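Putative metal-dependent phosphoesterase (Bifidobacterium adolescentis, PDB 3O0F) hydrolyses phosphoesters with the help of bound iron and zinc ions and holds adenosine monophosphate in its active site. Local coordinates at residues Pro69-Thr74 with Asp279-Ile284. Residues are numbered along the deposited sequence; the frame is centred on the assembly and turned at random.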
loop_
_atom_site.group_PDB
_atom_site.type_symbol
_atom_site.label_atom_id
_atom_site.label_comp_id
_atom_site.label_asym_id
_atom_site.label_seq_id
_atom_site.Cartn_x
_atom_site.Cartn_y
_atom_site.Cartn_z
ATOM N N PRO A 69 -5.615 -2.280 -18.991
ATOM C CA PRO A 69 -4.903 -3.357 -18.312
ATOM C C PRO A 69 -4.740 -3.063 -16.830
ATOM O O PRO A 69 -4.408 -1.930 -16.446
ATOM C CB PRO A 69 -3.528 -3.347 -18.992
ATOM C CG PRO A 69 -3.753 -2.711 -20.309
ATOM C CD PRO A 69 -4.851 -1.745 -20.128
ATOM N N LEU A 70 -4.863 -4.110 -16.027
ATOM C CA LEU A 70 -4.860 -4.022 -14.570
ATOM C C LEU A 70 -3.929 -5.044 -13.935
ATOM O O LEU A 70 -3.954 -6.212 -14.306
ATOM C CB LEU A 70 -6.262 -4.308 -14.100
ATOM C CG LEU A 70 -6.507 -4.365 -12.607
ATOM C CD1 LEU A 70 -6.400 -2.939 -12.081
ATOM C CD2 LEU A 70 -7.868 -4.942 -12.337
ATOM N N LEU A 71 -3.145 -4.630 -12.938
ATOM C CA LEU A 71 -2.425 -5.564 -12.068
ATOM C C LEU A 71 -3.168 -5.671 -10.741
ATOM O O LEU A 71 -3.652 -4.659 -10.186
ATOM C CB LEU A 71 -0.966 -5.055 -11.894
ATOM C CG LEU A 71 0.317 -5.848 -11.837
ATOM C CD1 LEU A 71 0.464 -6.746 -13.053
ATOM C CD2 LEU A 71 1.523 -4.856 -11.692
ATOM N N LEU A 72 -3.331 -6.892 -10.249
ATOM C CA LEU A 72 -4.007 -7.129 -8.994
ATOM C C LEU A 72 -2.976 -7.196 -7.866
ATOM O O LEU A 72 -2.055 -8.006 -7.909
ATOM C CB LEU A 72 -4.876 -8.393 -9.027
ATOM C CG LEU A 72 -6.125 -8.269 -9.950
ATOM C CD1 LEU A 72 -6.855 -9.587 -10.170
ATOM C CD2 LEU A 72 -7.091 -7.154 -9.468
ATOM N N GLY A 73 -3.123 -6.316 -6.873
ATOM C CA GLY A 73 -2.117 -6.199 -5.842
ATOM C C GLY A 73 -2.650 -5.869 -4.464
ATOM O O GLY A 73 -3.837 -5.634 -4.257
ATOM N N THR A 74 -1.746 -5.878 -3.503
ATOM C CA THR A 74 -2.098 -5.622 -2.095
ATOM C C THR A 74 -0.874 -4.995 -1.445
ATOM O O THR A 74 0.247 -5.408 -1.733
ATOM C CB THR A 74 -2.407 -6.913 -1.351
ATOM O OG1 THR A 74 -3.573 -7.528 -1.882
ATOM C CG2 THR A 74 -2.607 -6.641 0.166
ATOM N N ASP A 279 8.256 -2.963 -19.534
ATOM C CA ASP A 279 9.052 -4.185 -19.402
ATOM C C ASP A 279 8.993 -4.792 -18.030
ATOM O O ASP A 279 8.930 -6.011 -17.913
ATOM C CB ASP A 279 10.522 -3.964 -19.779
ATOM C CG ASP A 279 10.689 -3.654 -21.273
ATOM O OD1 ASP A 279 9.727 -3.902 -22.038
ATOM O OD2 ASP A 279 11.763 -3.137 -21.669
ATOM N N THR A 280 9.039 -3.963 -17.000
ATOM C CA THR A 280 9.040 -4.454 -15.638
ATOM C C THR A 280 7.657 -5.014 -15.316
ATOM O O THR A 280 7.559 -6.060 -14.682
ATOM C CB THR A 280 9.441 -3.355 -14.616
ATOM O OG1 THR A 280 10.765 -2.906 -14.904
ATOM C CG2 THR A 280 9.398 -3.893 -13.199
ATOM N N VAL A 281 6.596 -4.383 -15.812
ATOM C CA VAL A 281 5.212 -4.937 -15.587
ATOM C C VAL A 281 5.066 -6.258 -16.295
ATOM O O VAL A 281 4.572 -7.225 -15.729
ATOM C CB VAL A 281 4.119 -3.971 -16.008
ATOM C CG1 VAL A 281 2.750 -4.581 -15.911
ATOM C CG2 VAL A 281 4.175 -2.693 -15.165
ATOM N N ARG A 282 5.555 -6.343 -17.530
ATOM C CA ARG A 282 5.602 -7.643 -18.241
ATOM C C ARG A 282 6.169 -8.733 -17.399
ATOM O O ARG A 282 5.600 -9.830 -17.265
ATOM C CB ARG A 282 6.432 -7.544 -19.528
ATOM C CG ARG A 282 5.655 -7.662 -20.731
ATOM C CD ARG A 282 6.528 -7.732 -21.971
ATOM N NE ARG A 282 5.846 -6.975 -22.983
ATOM C CZ ARG A 282 6.107 -5.715 -23.329
ATOM N NH1 ARG A 282 7.135 -5.039 -22.827
ATOM N NH2 ARG A 282 5.347 -5.153 -24.255
ATOM N N GLU A 283 7.298 -8.435 -16.811
ATOM C CA GLU A 283 7.992 -9.388 -15.976
ATOM C C GLU A 283 7.202 -9.720 -14.711
ATOM O O GLU A 283 7.177 -10.870 -14.292
ATOM C CB GLU A 283 9.412 -8.889 -15.686
ATOM C CG GLU A 283 10.345 -9.870 -14.944
ATOM C CD GLU A 283 10.505 -11.272 -15.580
ATOM O OE1 GLU A 283 10.333 -11.457 -16.811
ATOM O OE2 GLU A 283 10.834 -12.210 -14.810
ATOM N N ILE A 284 6.520 -8.756 -14.112
ATOM C CA ILE A 284 5.687 -9.074 -12.959
ATOM C C ILE A 284 4.595 -10.090 -13.334
ATOM O O ILE A 284 4.264 -11.039 -12.570
ATOM C CB ILE A 284 5.064 -7.802 -12.352
ATOM C CG1 ILE A 284 6.159 -6.899 -11.749
ATOM C CG2 ILE A 284 4.001 -8.170 -11.252
ATOM C CD1 ILE A 284 5.660 -5.523 -11.256
#
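Leu71, on strand 70-80, reaches helix 278-287 with both branches of its isobutyl group, whose methyls lie against the face formed by Val281 and Ile284, about one helical turn apart. CD1 lies 4.3 Å from CG1 of Val281, and CG2 of Ile284 is near both methyls, 4.2 Å from CD1 and from CD2 of Leu71; all are loose van der Waals approaches, the side chains of Leu71 and Ile284 crossing at about a right angle. CD2 of Leu71 sits between the two branches of Ile284: CG2 stands anti to the backbone N, while CG1 (chi1 -66°) sits beside that nitrogen and carries CD1 to 4.2 Å from the same leucine methyl. All three residues are buried. Ile17 of strand 15-19 touches both Leu71 and Ile284, Trp15 lies against Val281, and Leu255 of strand 255-258 packs on Ile284, so the helix meets both outermost strands of the sheet through an apolar layer. Away from this layer, Arg282 NH1 forms a salt bridge with Asp279 OD1. Leu71 is hydrogen-bonded through its backbone to Val45 and Ile47 of the neighbouring parallel strand 44-47, which fixes it in the sheet. The arrangement is that of an outer helix packed against the strands of the distorted TIM-like barrel of the PHP fold.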